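Local coordinates for outer membrane associated protein (Francisella tularensis subsp. tularensis, PDB 6U83), which probably acts as an outer-membrane porin as a whole protein, of which this is the OmpA-like domain with D-alanine bound, at residues Y26-N40 and A47-D61. Numbering follows the deposited sequence.
Sequences YVLPAGIKQCEGNFN and ACYTINGDDVTVYLD
The ring of Tyr-49 is a flat knob set into a hollow of 26-40. Leu-28 CD2 lies over one face, 4.0 Å from the centroid of the Tyr-49 ring. Gln-34 covers the opposite face with CA and CB. The carbonyl of Ile-32 meets the ring edge, and Pro-29 CG reaches Tyr-49 CD2 obliquely. Tyr-49 CG sits between its backbone N and carbonyl carbon (chi1 69°), which turns the ring into this slot. Ile-32 fills the next hollow. Its CG2 packs on Cys-48 CA at 3.4 Å, and its CD1 touches Val-58 CG1. Pro-29 CG rests against Val-58 CG2 and its CD against Val-56 CG2, with Phe-85 of helix 73-89 packing on all three. Weakly formed strand 33-34 runs parallel to strand 46-52. Two backbone hydrogen bonds join them, Tyr-49 N to Lys-33 O (3.0 Å) and, just past 33-34, Cys-35 N to Tyr-49 O (2.8 Å). Cys-35 also forms the disulfide to Cys-48, with chi3 at 91°. Cys-48 SG stands over the Phe-39 ring, 3.9 Å from its centroid. The Phe-39 ring meets Tyr-59 obliquely, planes 46° apart. With so few hydrogen bonds, loop-rich 26-40 probably owes its hold on the 46-52/55-63 hairpin largely to the disulfide and apolar packing.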
ATOM      1  N   TYR A  26     -20.870 -14.543  -1.350  1.00 90.64           N
ATOM      2  CA  TYR A  26     -19.737 -13.862  -0.746  1.00 86.70           C
ATOM      3  C   TYR A  26     -19.654 -12.418  -1.238  1.00 90.61           C
ATOM      4  O   TYR A  26     -20.030 -12.105  -2.371  1.00 92.17           O
ATOM      5  CB  TYR A  26     -18.433 -14.610  -1.051  1.00 84.73           C
ATOM      6  CG  TYR A  26     -18.388 -16.009  -0.475  1.00 89.82           C
ATOM      7  CD1 TYR A  26     -17.890 -16.242   0.799  1.00 92.84           C
ATOM      8  CD2 TYR A  26     -18.852 -17.097  -1.202  1.00 96.24           C
ATOM      9  CE1 TYR A  26     -17.851 -17.528   1.336  1.00 97.91           C
ATOM     10  CE2 TYR A  26     -18.818 -18.386  -0.676  1.00101.64           C
ATOM     11  CZ  TYR A  26     -18.314 -18.598   0.597  1.00 98.67           C
ATOM     12  OH  TYR A  26     -18.279 -19.878   1.128  1.00 92.33           O
ATOM     13  N   VAL A  27     -19.151 -11.539  -0.375  1.00 93.90           N
ATOM     14  CA  VAL A  27     -19.118 -10.102  -0.617  1.00 95.73           C
ATOM     15  C   VAL A  27     -17.663  -9.633  -0.656  1.00 96.66           C
ATOM     16  O   VAL A  27     -16.825 -10.092   0.130  1.00101.88           O
ATOM     17  CB  VAL A  27     -19.943  -9.353   0.459  1.00101.45           C
ATOM     18  CG1 VAL A  27     -19.357  -9.559   1.849  1.00103.63           C
ATOM     19  CG2 VAL A  27     -20.063  -7.869   0.139  1.00107.57           C
ATOM     20  N   LEU A  28     -17.348  -8.680  -1.632  1.00 94.38           N
ATOM     21  CA  LEU A  28     -16.081  -8.068  -2.019  1.00 91.53           C
ATOM     22  C   LEU A  28     -15.728  -6.886  -1.117  1.00 92.79           C
ATOM     23  O   LEU A  28     -16.621  -6.221  -0.577  1.00 93.41           O
ATOM     24  CB  LEU A  28     -16.145  -7.597  -3.470  1.00 80.74           C
ATOM     25  CG  LEU A  28     -16.046  -8.723  -4.495  1.00 80.50           C
ATOM     26  CD1 LEU A  28     -16.381  -8.217  -5.880  1.00 86.38           C
ATOM     27  CD2 LEU A  28     -14.651  -9.326  -4.470  1.00 77.34           C
ATOM     28  N   PRO A  29     -14.432  -6.609  -0.939  1.00 90.02           N
ATOM     29  CA  PRO A  29     -14.021  -5.521  -0.036  1.00 82.99           C
ATOM     30  C   PRO A  29     -14.593  -4.173  -0.460  1.00 83.17           C
ATOM     31  O   PRO A  29     -14.560  -3.802  -1.636  1.00 82.86           O
ATOM     32  CB  PRO A  29     -12.488  -5.544  -0.118  1.00 79.63           C
ATOM     33  CG  PRO A  29     -12.138  -6.482  -1.224  1.00 82.76           C
ATOM     34  CD  PRO A  29     -13.285  -7.420  -1.383  1.00 85.62           C
ATOM     35  N   ALA A  30     -15.109  -3.437   0.524  1.00 79.58           N
ATOM     36  CA  ALA A  30     -15.852  -2.208   0.265  1.00 81.93           C
ATOM     37  C   ALA A  30     -14.972  -1.137  -0.363  1.00 80.63           C
ATOM     38  O   ALA A  30     -13.904  -0.805   0.159  1.00 91.20           O
ATOM     39  CB  ALA A  30     -16.459  -1.678   1.564  1.00 85.73           C
ATOM     40  N   GLY A  31     -15.437  -0.577  -1.473  1.00 79.00           N
ATOM     41  CA  GLY A  31     -14.751   0.530  -2.102  1.00 78.35           C
ATOM     42  C   GLY A  31     -13.492   0.173  -2.853  1.00 82.05           C
ATOM     43  O   GLY A  31     -12.780   1.078  -3.299  1.00 83.46           O
ATOM     44  N   ILE A  32     -13.198  -1.114  -3.022  1.00 80.29           N
ATOM     45  CA  ILE A  32     -11.973  -1.576  -3.662  1.00 77.81           C
ATOM     46  C   ILE A  32     -12.341  -2.383  -4.901  1.00 82.88           C
ATOM     47  O   ILE A  32     -13.196  -3.273  -4.832  1.00 86.93           O
ATOM     48  CB  ILE A  32     -11.135  -2.425  -2.698  1.00 72.88           C
ATOM     49  CG1 ILE A  32     -10.921  -1.672  -1.383  1.00 81.19           C
ATOM     50  CG2 ILE A  32      -9.840  -2.761  -3.340  1.00 71.77           C
ATOM     51  CD1 ILE A  32     -10.393  -2.535  -0.232  1.00 76.66           C
ATOM     52  N   LYS A  33     -11.690  -2.089  -6.019  1.00 76.06           N
ATOM     53  CA  LYS A  33     -11.970  -2.766  -7.275  1.00 72.00           C
ATOM     54  C   LYS A  33     -10.859  -3.756  -7.592  1.00 71.72           C
ATOM     55  O   LYS A  33      -9.762  -3.676  -7.045  1.00 74.83           O
ATOM     56  CB  LYS A  33     -12.117  -1.755  -8.414  1.00 78.00           C
ATOM     57  CG  LYS A  33     -12.959  -0.530  -8.043  1.00 96.89           C
ATOM     58  CD  LYS A  33     -14.326  -0.933  -7.480  1.00108.15           C
ATOM     59  CE  LYS A  33     -15.332   0.214  -7.529  1.00105.26           C
ATOM     60  NZ  LYS A  33     -16.600  -0.236  -8.181  1.00 96.03           N
ATOM     61  N   GLN A  34     -11.153  -4.695  -8.489  1.00 69.58           N
ATOM     62  CA  GLN A  34     -10.182  -5.728  -8.824  1.00 70.56           C
ATOM     63  C   GLN A  34      -8.976  -5.125  -9.535  1.00 71.21           C
ATOM     64  O   GLN A  34      -9.115  -4.218 -10.354  1.00 79.68           O
ATOM     65  CB  GLN A  34     -10.830  -6.793  -9.703  1.00 76.42           C
ATOM     66  CG  GLN A  34      -9.894  -7.927 -10.081  1.00 73.80           C
ATOM     67  CD  GLN A  34     -10.542  -8.919 -11.020  1.00 80.28           C
ATOM     68  OE1 GLN A  34     -10.698  -8.648 -12.207  1.00 84.00           O
ATOM     69  NE2 GLN A  34     -10.942 -10.069 -10.488  1.00 85.61           N
ATOM     70  N   CYS A  35      -7.786  -5.634  -9.215  1.00 71.95           N
ATOM     71  CA  CYS A  35      -6.562  -5.107  -9.809  1.00 78.15           C
ATOM     72  C   CYS A  35      -6.537  -5.360 -11.312  1.00 78.61           C
ATOM     73  O   CYS A  35      -6.805  -6.472 -11.769  1.00 77.38           O
ATOM     74  CB  CYS A  35      -5.318  -5.731  -9.167  1.00 86.10           C
ATOM     75  SG  CYS A  35      -5.031  -5.380  -7.403  1.00 95.99           S
ATOM     76  N   GLU A  36      -6.216  -4.319 -12.073  1.00 85.43           N
ATOM     77  CA  GLU A  36      -5.922  -4.417 -13.492  1.00 95.25           C
ATOM     78  C   GLU A  36      -4.498  -4.925 -13.694  1.00 89.38           C
ATOM     79  O   GLU A  36      -3.686  -4.954 -12.769  1.00 98.58           O
ATOM     80  CB  GLU A  36      -6.087  -3.052 -14.158  1.00110.47           C
ATOM     81  CG  GLU A  36      -5.240  -1.968 -13.493  1.00123.68           C
ATOM     82  CD  GLU A  36      -5.133  -0.687 -14.310  1.00137.79           C
ATOM     83  OE1 GLU A  36      -6.017  -0.438 -15.163  1.00139.63           O
ATOM     84  OE2 GLU A  36      -4.156   0.069 -14.100  1.00141.75           O
ATOM     85  N   GLY A  37      -4.189  -5.319 -14.921  1.00 86.63           N
ATOM     86  CA  GLY A  37      -2.825  -5.699 -15.231  1.00 95.00           C
ATOM     87  C   GLY A  37      -1.854  -4.565 -14.963  1.00101.42           C
ATOM     88  O   GLY A  37      -2.107  -3.424 -15.366  1.00103.09           O
ATOM     89  N   ASN A  38      -0.749  -4.861 -14.272  1.00104.89           N
ATOM     90  CA  ASN A  38       0.276  -3.866 -13.939  1.00104.30           C
ATOM     91  C   ASN A  38      -0.316  -2.685 -13.176  1.00 98.94           C
ATOM     92  O   ASN A  38      -0.151  -1.524 -13.558  1.00102.62           O
ATOM     93  CB  ASN A  38       1.005  -3.383 -15.191  1.00112.55           C
ATOM     94  CG  ASN A  38       2.328  -4.066 -15.380  1.00128.21           C
ATOM     95  OD1 ASN A  38       2.878  -4.642 -14.440  1.00134.82           O
ATOM     96  ND2 ASN A  38       2.859  -4.004 -16.592  1.00136.15           N
ATOM     97  N   PHE A  39      -1.013  -2.991 -12.080  1.00 90.83           N
ATOM     98  CA  PHE A  39      -1.725  -1.957 -11.341  1.00 95.81           C
ATOM     99  C   PHE A  39      -0.783  -0.987 -10.632  1.00103.53           C
ATOM    100  O   PHE A  39      -1.210   0.107 -10.248  1.00106.73           O
ATOM    101  CB  PHE A  39      -2.662  -2.601 -10.323  1.00 91.98           C
ATOM    102  CG  PHE A  39      -1.948  -3.212  -9.164  1.00102.40           C
ATOM    103  CD1 PHE A  39      -1.657  -2.455  -8.032  1.00107.07           C
ATOM    104  CD2 PHE A  39      -1.552  -4.540  -9.203  1.00110.86           C
ATOM    105  CE1 PHE A  39      -0.981  -3.011  -6.960  1.00106.32           C
ATOM    106  CE2 PHE A  39      -0.880  -5.109  -8.130  1.00110.07           C
ATOM    107  CZ  PHE A  39      -0.595  -4.341  -7.006  1.00108.17           C
ATOM    108  N   ASN A  40       0.475  -1.367 -10.426  1.00106.62           N
ATOM    109  CA  ASN A  40       1.434  -0.520  -9.731  1.00102.29           C
ATOM    110  C   ASN A  40       2.113   0.475 -10.655  1.00109.60           C
ATOM    111  O   ASN A  40       2.820   1.368 -10.170  1.00 92.47           O
ATOM    112  CB  ASN A  40       2.496  -1.382  -9.049  1.00102.44           C
ATOM    113  CG  ASN A  40       3.087  -2.421  -9.986  1.00115.30           C
ATOM    114  OD1 ASN A  40       2.761  -2.466 -11.179  1.00119.88           O
ATOM    115  ND2 ASN A  40       3.963  -3.267  -9.452  1.00117.43           N
ATOM    116  N   ALA A  47      -5.731   1.219  -4.284  1.00 75.50           N
ATOM    117  CA  ALA A  47      -5.951   0.004  -3.519  1.00 71.76           C
ATOM    118  C   ALA A  47      -6.848  -0.899  -4.356  1.00 72.98           C
ATOM    119  O   ALA A  47      -7.912  -0.467  -4.808  1.00 74.79           O
ATOM    120  CB  ALA A  47      -6.589   0.308  -2.158  1.00 66.50           C
ATOM    121  N   CYS A  48      -6.416  -2.135  -4.586  1.00 73.82           N
ATOM    122  CA  CYS A  48      -7.189  -3.055  -5.410  1.00 80.89           C
ATOM    123  C   CYS A  48      -7.085  -4.469  -4.829  1.00 85.95           C
ATOM    124  O   CYS A  48      -6.292  -4.733  -3.913  1.00 83.53           O
ATOM    125  CB  CYS A  48      -6.740  -2.969  -6.877  1.00 76.64           C
ATOM    126  SG  CYS A  48      -4.989  -3.327  -7.218  1.00 80.40           S
ATOM    127  N   TYR A  49      -7.925  -5.385  -5.341  1.00 75.58           N
ATOM    128  CA  TYR A  49      -7.977  -6.756  -4.830  1.00 73.15           C
ATOM    129  C   TYR A  49      -7.748  -7.773  -5.943  1.00 72.22           C
ATOM    130  O   TYR A  49      -8.075  -7.528  -7.106  1.00 76.60           O
ATOM    131  CB  TYR A  49      -9.334  -7.076  -4.128  1.00 66.09           C
ATOM    132  CG  TYR A  49     -10.541  -7.141  -5.054  1.00 73.85           C
ATOM    133  CD1 TYR A  49     -10.810  -8.272  -5.811  1.00 73.67           C
ATOM    134  CD2 TYR A  49     -11.416  -6.069  -5.162  1.00 80.44           C
ATOM    135  CE1 TYR A  49     -11.899  -8.324  -6.660  1.00 83.21           C
ATOM    136  CE2 TYR A  49     -12.508  -6.112  -6.007  1.00 76.63           C
ATOM    137  CZ  TYR A  49     -12.744  -7.240  -6.750  1.00 82.81           C
ATOM    138  OH  TYR A  49     -13.827  -7.298  -7.593  1.00 87.05           O
ATOM    139  N   THR A  50      -7.193  -8.931  -5.572  1.00 71.88           N
ATOM    140  CA  THR A  50      -7.261 -10.128  -6.404  1.00 74.11           C
ATOM    141  C   THR A  50      -7.886 -11.253  -5.596  1.00 72.79           C
ATOM    142  O   THR A  50      -7.811 -11.272  -4.364  1.00 75.10           O
ATOM    143  CB  THR A  50      -5.898 -10.603  -6.917  1.00 74.71           C
ATOM    144  OG1 THR A  50      -5.193 -11.243  -5.848  1.00 89.41           O
ATOM    145  CG2 THR A  50      -5.085  -9.440  -7.435  1.00 69.02           C
ATOM    146  N   ILE A  51      -8.506 -12.188  -6.297  1.00 69.55           N
ATOM    147  CA  ILE A  51      -9.087 -13.364  -5.677  1.00 68.99           C
ATOM    148  C   ILE A  51      -8.289 -14.568  -6.138  1.00 77.72           C
ATOM    149  O   ILE A  51      -7.908 -14.664  -7.311  1.00 71.53           O
ATOM    150  CB  ILE A  51     -10.580 -13.513  -6.025  1.00 74.74           C
ATOM    151  CG1 ILE A  51     -11.348 -12.261  -5.602  1.00 75.50           C
ATOM    152  CG2 ILE A  51     -11.163 -14.740  -5.350  1.00 74.62           C
ATOM    153  CD1 ILE A  51     -12.699 -12.142  -6.314  1.00 76.33           C
ATOM    154  N   ASN A  52      -8.005 -15.472  -5.202  1.00 91.96           N
ATOM    155  CA  ASN A  52      -7.323 -16.738  -5.469  1.00 97.66           C
ATOM    156  C   ASN A  52      -8.116 -17.781  -4.696  1.00 98.21           C
ATOM    157  O   ASN A  52      -7.968 -17.913  -3.480  1.00 92.18           O
ATOM    158  CB  ASN A  52      -5.858 -16.689  -5.055  1.00105.35           C
ATOM    159  CG  ASN A  52      -5.051 -15.714  -5.897  1.00118.22           C
ATOM    160  OD1 ASN A  52      -4.679 -16.028  -7.031  1.00129.03           O
ATOM    161  ND2 ASN A  52      -4.779 -14.521  -5.350  1.00107.08           N
ATOM    162  N   GLY A  53      -8.980 -18.493  -5.410  1.00111.34           N
ATOM    163  CA  GLY A  53      -9.920 -19.398  -4.786  1.00117.33           C
ATOM    164  C   GLY A  53     -11.036 -18.661  -4.077  1.00115.02           C
ATOM    165  O   GLY A  53     -11.887 -18.030  -4.712  1.00121.78           O
ATOM    166  N   ASP A  54     -11.039 -18.746  -2.747  1.00109.64           N
ATOM    167  CA  ASP A  54     -11.997 -18.047  -1.904  1.00106.71           C
ATOM    168  C   ASP A  54     -11.302 -17.069  -0.967  1.00 97.98           C
ATOM    169  O   ASP A  54     -11.967 -16.450  -0.126  1.00 87.70           O
ATOM    170  CB  ASP A  54     -12.837 -19.049  -1.104  1.00125.87           C
ATOM    171  CG  ASP A  54     -14.191 -19.357  -1.757  1.00135.67           C
ATOM    172  OD1 ASP A  54     -15.195 -18.686  -1.419  1.00134.24           O
ATOM    173  OD2 ASP A  54     -14.257 -20.275  -2.607  1.00138.48           O
ATOM    174  N   ASP A  55      -9.982 -16.922  -1.090  1.00 97.64           N
ATOM    175  CA  ASP A  55      -9.212 -15.947  -0.333  1.00 96.03           C
ATOM    176  C   ASP A  55      -9.002 -14.705  -1.189  1.00 91.33           C
ATOM    177  O   ASP A  55      -8.635 -14.809  -2.367  1.00 91.06           O
ATOM    178  CB  ASP A  55      -7.858 -16.515   0.100  1.00108.46           C
ATOM    179  CG  ASP A  55      -7.983 -17.793   0.917  1.00124.76           C
ATOM    180  OD1 ASP A  55      -6.947 -18.242   1.462  1.00129.52           O
ATOM    181  OD2 ASP A  55      -9.099 -18.358   1.002  1.00128.15           O
ATOM    182  N   VAL A  56      -9.230 -13.536  -0.601  1.00 81.03           N
ATOM    183  CA  VAL A  56      -9.048 -12.266  -1.286  1.00 83.44           C
ATOM    184  C   VAL A  56      -7.787 -11.607  -0.738  1.00 83.87           C
ATOM    185  O   VAL A  56      -7.455 -11.764   0.442  1.00 80.99           O
ATOM    186  CB  VAL A  56     -10.291 -11.358  -1.140  1.00 77.26           C
ATOM    187  CG1 VAL A  56     -10.560 -11.009   0.316  1.00 76.55           C
ATOM    188  CG2 VAL A  56     -10.144 -10.101  -1.981  1.00 71.13           C
ATOM    189  N   THR A  57      -7.059 -10.912  -1.611  1.00 80.21           N
ATOM    190  CA  THR A  57      -5.864 -10.176  -1.231  1.00 72.61           C
ATOM    191  C   THR A  57      -6.010  -8.746  -1.714  1.00 74.17           C
ATOM    192  O   THR A  57      -6.283  -8.516  -2.897  1.00 68.05           O
ATOM    193  CB  THR A  57      -4.597 -10.798  -1.823  1.00 67.25           C
ATOM    194  OG1 THR A  57      -4.512 -12.170  -1.425  1.00 70.20           O
ATOM    195  CG2 THR A  57      -3.359 -10.048  -1.324  1.00 63.88           C
ATOM    196  N   VAL A  58      -5.824  -7.791  -0.803  1.00 70.68           N
ATOM    197  CA  VAL A  58      -5.941  -6.376  -1.115  1.00 72.13           C
ATOM    198  C   VAL A  58      -4.546  -5.780  -1.121  1.00 65.76           C
ATOM    199  O   VAL A  58      -3.746  -6.040  -0.219  1.00 67.20           O
ATOM    200  CB  VAL A  58      -6.863  -5.644  -0.121  1.00 70.70           C
ATOM    201  CG1 VAL A  58      -6.948  -4.167  -0.465  1.00 61.64           C
ATOM    202  CG2 VAL A  58      -8.253  -6.245  -0.147  1.00 72.25           C
ATOM    203  N   TYR A  59      -4.244  -5.011  -2.156  1.00 64.84           N
ATOM    204  CA  TYR A  59      -2.980  -4.308  -2.271  1.00 66.25           C
ATOM    205  C   TYR A  59      -3.200  -2.817  -2.091  1.00 73.64           C
ATOM    206  O   TYR A  59      -4.272  -2.291  -2.399  1.00 77.37           O
ATOM    207  CB  TYR A  59      -2.331  -4.548  -3.625  1.00 67.30           C
ATOM    208  CG  TYR A  59      -2.028  -5.985  -3.869  1.00 68.69           C
ATOM    209  CD1 TYR A  59      -2.995  -6.840  -4.378  1.00 70.15           C
ATOM    210  CD2 TYR A  59      -0.775  -6.496  -3.592  1.00 70.20           C
ATOM    211  CE1 TYR A  59      -2.714  -8.170  -4.604  1.00 76.38           C
ATOM    212  CE2 TYR A  59      -0.484  -7.820  -3.810  1.00 77.51           C
ATOM    213  CZ  TYR A  59      -1.453  -8.653  -4.315  1.00 82.36           C
ATOM    214  OH  TYR A  59      -1.152  -9.976  -4.530  1.00 97.32           O
ATOM    215  N   LEU A  60      -2.162  -2.144  -1.602  1.00 71.52           N
ATOM    216  CA  LEU A  60      -2.138  -0.697  -1.454  1.00 63.40           C
ATOM    217  C   LEU A  60      -0.855  -0.177  -2.077  1.00 68.92           C
ATOM    218  O   LEU A  60       0.241  -0.614  -1.705  1.00 69.28           O
ATOM    219  CB  LEU A  60      -2.210  -0.301   0.016  1.00 61.91           C
ATOM    220  CG  LEU A  60      -2.053   1.168   0.353  1.00 62.74           C
ATOM    221  CD1 LEU A  60      -3.393   1.837   0.299  1.00 59.46           C
ATOM    222  CD2 LEU A  60      -1.420   1.312   1.734  1.00 63.06           C
ATOM    223  N   ASP A  61      -0.988   0.745  -3.032  1.00 64.55           N
ATOM    224  CA  ASP A  61       0.162   1.412  -3.640  1.00 54.71           C
ATOM    225  C   ASP A  61      -0.114   2.910  -3.572  1.00 62.84           C
ATOM    226  O   ASP A  61      -0.784   3.469  -4.444  1.00 74.72           O
ATOM    227  CB  ASP A  61       0.402   0.919  -5.067  1.00 63.41           C
ATOM    228  CG  ASP A  61       1.714   1.417  -5.637  1.00 81.94           C
ATOM    229  OD1 ASP A  61       2.325   2.296  -5.012  1.00 87.47           O
ATOM    230  OD2 ASP A  61       2.147   0.934  -6.702  1.00 95.87           O
TER